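Local coordinates for proline iminopeptidase-related protein (PDB 2YYS), which is of unknown function but, as a member of the peptidase S33 family with an alpha/beta hydrolase fold, may act as a peptidase, at residues L75-V78 with D79-V82; F131-L134 with A135-A139; L208-T211 with P212-T215. All blocks are in the same frame, centred on the assembly; numbering follows the deposited sequence.

Contact 1 (L75-V78 with D79-V82)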
loop_
_atom_site.group_PDB
_atom_site.type_symbol
_atom_site.label_atom_id
_atom_site.label_comp_id
_atom_site.label_asym_id
_atom_site.label_seq_id
_atom_site.Cartn_x
_atom_site.Cartn_y
_atom_site.Cartn_z
ATOM N N LEU A 75 -3.171 -2.767 -19.577
ATOM C CA LEU A 75 -3.019 -3.804 -18.569
ATOM C C LEU A 75 -2.938 -3.225 -17.163
ATOM O O LEU A 75 -3.126 -3.949 -16.197
ATOM C CB LEU A 75 -1.767 -4.638 -18.851
ATOM C CG LEU A 75 -1.781 -5.392 -20.186
ATOM C CD1 LEU A 75 -0.381 -5.921 -20.508
ATOM C CD2 LEU A 75 -2.819 -6.515 -20.178
ATOM N N PHE A 76 -2.681 -1.922 -17.061
ATOM C CA PHE A 76 -2.373 -1.283 -15.792
ATOM C C PHE A 76 -3.507 -0.390 -15.318
ATOM O O PHE A 76 -3.532 0.809 -15.596
ATOM C CB PHE A 76 -1.063 -0.524 -15.934
ATOM C CG PHE A 76 0.104 -1.428 -16.129
ATOM C CD1 PHE A 76 0.540 -2.234 -15.079
ATOM C CD2 PHE A 76 0.734 -1.525 -17.361
ATOM C CE1 PHE A 76 1.594 -3.098 -15.241
ATOM C CE2 PHE A 76 1.815 -2.388 -17.537
ATOM C CZ PHE A 76 2.245 -3.181 -16.480
ATOM N N THR A 77 -4.459 -1.010 -14.619
ATOM C CA THR A 77 -5.608 -0.314 -14.050
ATOM C C THR A 77 -5.831 -0.799 -12.633
ATOM O O THR A 77 -5.364 -1.868 -12.246
ATOM C CB THR A 77 -6.894 -0.582 -14.859
ATOM O OG1 THR A 77 -7.198 -1.982 -14.834
ATOM C CG2 THR A 77 -6.739 -0.224 -16.369
ATOM N N VAL A 78 -6.557 -0.001 -11.863
ATOM C CA VAL A 78 -6.990 -0.397 -10.527
ATOM C C VAL A 78 -7.804 -1.689 -10.582
ATOM O O VAL A 78 -7.573 -2.597 -9.790
ATOM C CB VAL A 78 -7.803 0.738 -9.853
ATOM C CG1 VAL A 78 -8.467 0.262 -8.565
ATOM C CG2 VAL A 78 -6.898 1.885 -9.541
ATOM N N ASP A 79 -8.745 -1.771 -11.525
ATOM C CA ASP A 79 -9.578 -2.963 -11.698
ATOM C C ASP A 79 -8.735 -4.225 -11.869
ATOM O O ASP A 79 -9.031 -5.248 -11.282
ATOM C CB ASP A 79 -10.518 -2.814 -12.913
ATOM C CG ASP A 79 -11.668 -1.816 -12.673
ATOM O OD1 ASP A 79 -11.882 -1.354 -11.529
ATOM O OD2 ASP A 79 -12.419 -1.438 -13.596
ATOM N N ALA A 80 -7.708 -4.155 -12.698
ATOM C CA ALA A 80 -6.841 -5.306 -12.942
ATOM C C ALA A 80 -6.101 -5.724 -11.670
ATOM O O ALA A 80 -5.980 -6.914 -11.394
ATOM C CB ALA A 80 -5.849 -5.000 -14.052
ATOM N N LEU A 81 -5.626 -4.752 -10.892
ATOM C CA LEU A 81 -4.942 -5.043 -9.630
ATOM C C LEU A 81 -5.884 -5.691 -8.617
ATOM O O LEU A 81 -5.494 -6.573 -7.864
ATOM C CB LEU A 81 -4.334 -3.765 -9.034
ATOM C CG LEU A 81 -3.241 -3.047 -9.841
ATOM C CD1 LEU A 81 -2.565 -1.938 -9.021
ATOM C CD2 LEU A 81 -2.189 -3.998 -10.362
ATOM N N VAL A 82 -7.129 -5.240 -8.611
ATOM C CA VAL A 82 -8.144 -5.777 -7.732
ATOM C C VAL A 82 -8.461 -7.214 -8.112
ATOM O O VAL A 82 -8.458 -8.109 -7.269
ATOM C CB VAL A 82 -9.404 -4.898 -7.799
ATOM C CG1 VAL A 82 -10.614 -5.581 -7.175
ATOM C CG2 VAL A 82 -9.130 -3.563 -7.113
#

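Contact 2 (F131-L134 with A135-A139)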
loop_
_atom_site.group_PDB
_atom_site.type_symbol
_atom_site.label_atom_id
_atom_site.label_comp_id
_atom_site.label_asym_id
_atom_site.label_seq_id
_atom_site.Cartn_x
_atom_site.Cartn_y
_atom_site.Cartn_z
ATOM N N PHE A 131 -4.946 11.640 -5.114
ATOM C CA PHE A 131 -3.731 11.993 -5.831
ATOM C C PHE A 131 -3.606 13.483 -6.149
ATOM O O PHE A 131 -2.503 14.013 -6.066
ATOM C CB PHE A 131 -3.551 11.116 -7.073
ATOM C CG PHE A 131 -2.994 9.763 -6.752
ATOM C CD1 PHE A 131 -1.622 9.533 -6.805
ATOM C CD2 PHE A 131 -3.826 8.736 -6.342
ATOM C CE1 PHE A 131 -1.093 8.291 -6.478
ATOM C CE2 PHE A 131 -3.300 7.491 -6.007
ATOM C CZ PHE A 131 -1.930 7.272 -6.080
ATOM N N PRO A 132 -4.685 14.173 -6.525
ATOM C CA PRO A 132 -4.612 15.636 -6.599
ATOM C C PRO A 132 -4.090 16.271 -5.318
ATOM O O PRO A 132 -3.329 17.208 -5.404
ATOM C CB PRO A 132 -6.061 16.056 -6.880
ATOM C CG PRO A 132 -6.602 14.903 -7.684
ATOM C CD PRO A 132 -5.983 13.672 -7.002
ATOM N N TRP A 133 -4.496 15.768 -4.160
ATOM C CA TRP A 133 -3.986 16.266 -2.877
ATOM C C TRP A 133 -2.476 16.025 -2.760
ATOM O O TRP A 133 -1.725 16.917 -2.378
ATOM C CB TRP A 133 -4.723 15.598 -1.704
ATOM C CG TRP A 133 -4.216 16.013 -0.363
ATOM C CD1 TRP A 133 -4.538 17.157 0.323
ATOM C CD2 TRP A 133 -3.270 15.308 0.456
ATOM N NE1 TRP A 133 -3.856 17.199 1.519
ATOM C CE2 TRP A 133 -3.067 16.081 1.625
ATOM C CE3 TRP A 133 -2.578 14.089 0.325
ATOM C CZ2 TRP A 133 -2.204 15.680 2.649
ATOM C CZ3 TRP A 133 -1.716 13.691 1.343
ATOM C CH2 TRP A 133 -1.539 14.488 2.494
ATOM N N LEU A 134 -2.033 14.817 -3.099
ATOM C CA LEU A 134 -0.609 14.487 -3.056
ATOM C C LEU A 134 0.203 15.371 -3.986
ATOM O O LEU A 134 1.321 15.776 -3.651
ATOM C CB LEU A 134 -0.388 13.011 -3.399
ATOM C CG LEU A 134 1.040 12.456 -3.359
ATOM C CD1 LEU A 134 1.749 12.788 -2.045
ATOM C CD2 LEU A 134 1.038 10.950 -3.580
ATOM N N ALA A 135 -0.364 15.683 -5.152
ATOM C CA ALA A 135 0.312 16.535 -6.130
ATOM C C ALA A 135 0.454 17.965 -5.593
ATOM O O ALA A 135 1.475 18.604 -5.770
ATOM C CB ALA A 135 -0.442 16.526 -7.457
ATOM N N ALA A 136 -0.584 18.458 -4.941
ATOM C CA ALA A 136 -0.521 19.734 -4.245
ATOM C C ALA A 136 0.595 19.722 -3.196
ATOM O O ALA A 136 1.321 20.693 -3.078
ATOM C CB ALA A 136 -1.866 20.060 -3.595
ATOM N N ARG A 137 0.748 18.613 -2.466
ATOM C CA ARG A 137 1.790 18.509 -1.438
ATOM C C ARG A 137 3.202 18.502 -2.015
ATOM O O ARG A 137 4.111 19.055 -1.409
ATOM C CB ARG A 137 1.607 17.273 -0.556
ATOM C CG ARG A 137 0.256 17.171 0.114
ATOM C CD ARG A 137 0.069 18.047 1.326
ATOM N NE ARG A 137 -0.071 19.468 1.032
ATOM C CZ ARG A 137 -1.116 20.035 0.433
ATOM N NH1 ARG A 137 -2.131 19.301 -0.012
ATOM N NH2 ARG A 137 -1.139 21.355 0.269
ATOM N N LEU A 138 3.386 17.856 -3.163
ATOM C CA LEU A 138 4.667 17.856 -3.859
ATOM C C LEU A 138 5.025 19.278 -4.321
ATOM O O LEU A 138 6.151 19.743 -4.140
ATOM C CB LEU A 138 4.620 16.898 -5.056
ATOM C CG LEU A 138 4.607 15.420 -4.659
ATOM C CD1 LEU A 138 4.180 14.554 -5.812
ATOM C CD2 LEU A 138 5.984 14.980 -4.161
ATOM N N ALA A 139 4.045 19.964 -4.893
ATOM C CA ALA A 139 4.247 21.318 -5.385
ATOM C C ALA A 139 4.583 22.238 -4.212
ATOM O O ALA A 139 5.482 23.059 -4.299
ATOM C CB ALA A 139 3.005 21.807 -6.109
#

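Contact 3 (L208-T211 with P212-T215)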
loop_
_atom_site.group_PDB
_atom_site.type_symbol
_atom_site.label_atom_id
_atom_site.label_comp_id
_atom_site.label_asym_id
_atom_site.label_seq_id
_atom_site.Cartn_x
_atom_site.Cartn_y
_atom_site.Cartn_z
ATOM N N LEU A 208 -6.763 10.899 -10.064
ATOM C CA LEU A 208 -7.640 10.025 -9.292
ATOM C C LEU A 208 -7.819 10.522 -7.861
ATOM O O LEU A 208 -6.872 10.545 -7.079
ATOM C CB LEU A 208 -7.133 8.581 -9.278
ATOM C CG LEU A 208 -7.934 7.635 -8.370
ATOM C CD1 LEU A 208 -9.396 7.493 -8.842
ATOM C CD2 LEU A 208 -7.253 6.279 -8.287
ATOM N N ASP A 209 -9.040 10.919 -7.538
ATOM C CA ASP A 209 -9.442 11.148 -6.165
ATOM C C ASP A 209 -10.494 10.121 -5.775
ATOM O O ASP A 209 -11.666 10.270 -6.092
ATOM C CB ASP A 209 -9.991 12.564 -5.993
ATOM C CG ASP A 209 -10.420 12.851 -4.574
ATOM O OD1 ASP A 209 -10.012 12.104 -3.658
ATOM O OD2 ASP A 209 -11.163 13.809 -4.281
ATOM N N TYR A 210 -10.058 9.083 -5.069
ATOM C CA TYR A 210 -10.929 8.015 -4.596
ATOM C C TYR A 210 -11.845 8.425 -3.423
ATOM O O TYR A 210 -12.748 7.668 -3.036
ATOM C CB TYR A 210 -10.063 6.800 -4.195
ATOM C CG TYR A 210 -10.841 5.531 -3.992
ATOM C CD1 TYR A 210 -11.388 4.852 -5.073
ATOM C CD2 TYR A 210 -11.066 5.025 -2.717
ATOM C CE1 TYR A 210 -12.125 3.681 -4.897
ATOM C CE2 TYR A 210 -11.808 3.868 -2.526
ATOM C CZ TYR A 210 -12.329 3.196 -3.623
ATOM O OH TYR A 210 -13.061 2.045 -3.444
ATOM N N THR A 211 -11.610 9.606 -2.850
ATOM C CA THR A 211 -12.357 10.070 -1.674
ATOM C C THR A 211 -13.876 9.852 -1.706
ATOM O O THR A 211 -14.429 9.369 -0.713
ATOM C CB THR A 211 -12.091 11.557 -1.404
ATOM O OG1 THR A 211 -10.687 11.791 -1.267
ATOM C CG2 THR A 211 -12.678 11.984 -0.067
ATOM N N PRO A 212 -14.567 10.216 -2.787
ATOM C CA PRO A 212 -16.042 10.115 -2.797
ATOM C C PRO A 212 -16.571 8.686 -2.666
ATOM O O PRO A 212 -17.720 8.500 -2.296
ATOM C CB PRO A 212 -16.449 10.709 -4.160
ATOM C CG PRO A 212 -15.254 11.429 -4.667
ATOM C CD PRO A 212 -14.053 10.735 -4.067
ATOM N N TYR A 213 -15.735 7.695 -2.957
ATOM C CA TYR A 213 -16.136 6.295 -2.904
ATOM C C TYR A 213 -15.974 5.709 -1.504
ATOM O O TYR A 213 -16.425 4.597 -1.241
ATOM C CB TYR A 213 -15.381 5.499 -3.982
ATOM C CG TYR A 213 -15.500 6.174 -5.346
ATOM C CD1 TYR A 213 -16.737 6.277 -5.988
ATOM C CD2 TYR A 213 -14.393 6.755 -5.969
ATOM C CE1 TYR A 213 -16.866 6.925 -7.236
ATOM C CE2 TYR A 213 -14.511 7.406 -7.217
ATOM C CZ TYR A 213 -15.755 7.485 -7.841
ATOM O OH TYR A 213 -15.894 8.123 -9.064
ATOM N N LEU A 214 -15.376 6.479 -0.597
ATOM C CA LEU A 214 -15.252 6.080 0.806
ATOM C C LEU A 214 -16.570 6.271 1.574
ATOM O O LEU A 214 -17.046 7.395 1.740
ATOM C CB LEU A 214 -14.171 6.901 1.498
ATOM C CG LEU A 214 -12.783 6.924 0.869
ATOM C CD1 LEU A 214 -11.937 7.972 1.596
ATOM C CD2 LEU A 214 -12.144 5.542 0.924
ATOM N N THR A 215 -17.144 5.172 2.046
ATOM C CA THR A 215 -18.338 5.213 2.882
ATOM C C THR A 215 -18.166 4.234 4.045
ATOM O O THR A 215 -17.254 3.406 4.017
ATOM C CB THR A 215 -19.596 4.828 2.067
ATOM O OG1 THR A 215 -19.449 3.501 1.576
ATOM C CG2 THR A 215 -19.743 5.676 0.806
HETATM O O HOH W 1 -14.615 2.010 -1.149
HETATM O O HOH W 2 -16.383 10.046 0.904
#

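Contact 1 (L75-V78 with D79-V82)
Thr77 and Ala80 meet at an N-cap, the start of helix 78-91 in this alpha/beta hydrolase. The evidence is a side-chain bond to the first turn: Ala80 N donates to Thr77 OG1 at 3.1 Å, with an N-H...O angle of 157°. Thr77 makes it possible by holding OG1 between its own backbone N and carbonyl carbon (chi1 62°), which turns the hydroxyl toward the helix end and sets CG2 beside the backbone N. The methyl of Ala80 lies close against the same oxygen, Ala80 CB to Thr77 OG1 being 3.4 Å. That methyl also approaches Leu75 O, so it lies against both the cap oxygen and the carbonyl of Leu75.

Behind the cap the regular pattern begins. Leu81 N donates to Thr77 O at 3.2 Å, and Leu81 CG comes to 3.4 Å from that same carbonyl oxygen, Thr77 O. The Leu81 side chain goes on to Val108 and Phe200, of helices 105-115 and 195-202, while Phe76, pointing away from the turn, packs on helix 195-202 through Pro196, Ala199 and Phe200.

Across the first turn of the helix, Val78 and Val82 cross obliquely, and their branches meet singly: Val78 CG1 stands 4.1 Å from Val82 CG2. Val82 also lies on Val112 of helix 105-115. Val82 CG2 sits beside its own backbone N, close to the acceptor of that N-H: it is 3.2 Å from Val78 O, the oxygen that Val82 N reaches nearly head-on, with a C=O...N angle of 163°.

Contact 2 (F131-L134 with A135-A139)
Trp133 and Arg137 are brought together by their torsions. The indole leaves the helix with CG anti to the backbone N of Trp133 (chi1 178°), swinging the ring toward the following turn; Arg137 starts with CG beside its own N and then bends at both chi2 and chi3, folding its chain back over the indole. The Arg137 chain therefore passes across the indole at a slant, from one turn further on.

The aliphatic part covers the six-membered ring. Arg137 CG stands over it, 3.8 Å from its centroid and 9° off the normal, a CH-pi contact, and Arg137 CD follows at 3.5 Å from Trp133 CZ2. Farther along, the tilted guanidinium reaches the five-membered ring off-centre: Arg137 CZ is 4.6 Å from the centroid of the Trp133 five-membered ring, a cation-pi contact with the planes 46° apart. Its NH1 comes over the ring face, 3.2 Å from Trp133 CD1. The neighbouring NE1 is a donor, like NH1, so the pair makes no hydrogen bond. The charge has a firmer partner in Glu140, whose OE1 forms a salt bridge with Arg137 NE; this anchors the guanidinium from the side of the next turn.

The backbone bond from Arg137 N to Trp133 O, at 3.0 Å, fixes the spacing of the pair; Leu138 N to Leu134 O, also 3.0 Å, continues the helical pattern. On another flank Leu138 packs on Leu166, Phe167 and Leu170 of helix 163-171, and Phe131 meets Trp206 edge-to-face.

The spacing of four residues, with aromatic and arginine on one flank, is the i to i+4 cation-pi pairing of an alpha-helix, here helix 131-141, which follows strand 119-125 of the alpha/beta hydrolase sheet after a short loop.

Contact 3 (L208-T211 with P212-T215)
Tyr213 CB sits over one face of the Tyr210 ring, 4.0 Å from its centroid and 18° off the normal, a CH-pi contact. The two rings meet obliquely, planes at 49°, with Tyr210 CD1 3.7 Å from Tyr213 CD2. Leu214 adds its CD2 methyl at 3.8 Å from Tyr210 CD2.

Two backbone bonds set these side chains round the 3-10 turn: Tyr213 N donates to Tyr210 O at 3.0 Å, and Leu214 N to Thr211 O. At the entry to the turn, Asp209 OD1 accepts from Thr211 N, which lies above the carboxylate plane, an Asx turn, and receives the Thr211 hydroxyl on its syn lone pair; the same Thr211 OG1 also bonds Tyr235 OH. A water joins Tyr210 OH to Tyr213 O, while the phenol also bonds Glu111 of helix 105-115.

With an alanine in place of Tyr210, Tyr213 CB and Leu214 CD2 would probably face a gap, and Glu111 would probably lose its tie to the loop.

Polar and apolar demands are thus split: the ring supplies contact surface to the turn, its hydroxyl ties the loop to helix 105-115, and the two donors on Asp209 OD1 are consistent with a charged carboxylate.

How the contacts relate
From the N terminus, contact 1 comes first, ending the loop after strand 54-58 and opening helix 78-91. Contact 2 follows strand 119-125 and forms most of helix 131-141; contact 3 turns the chain after helix 195-202, before strand 221-226. Each is local; contacts 1 and 3 close short turns, contact 2 lies within a single helix, and the three run in series without nesting or crossing. Contacts 2 and 3 touch: Phe131 N lies 3.0 Å from Leu208 O, probably a hydrogen bond, so the start of helix 131-141 is joined to the 208-215 loop. Contact 1 stays about 5 Å from contact 3 at the nearest atoms, but both lean on helix 105-115.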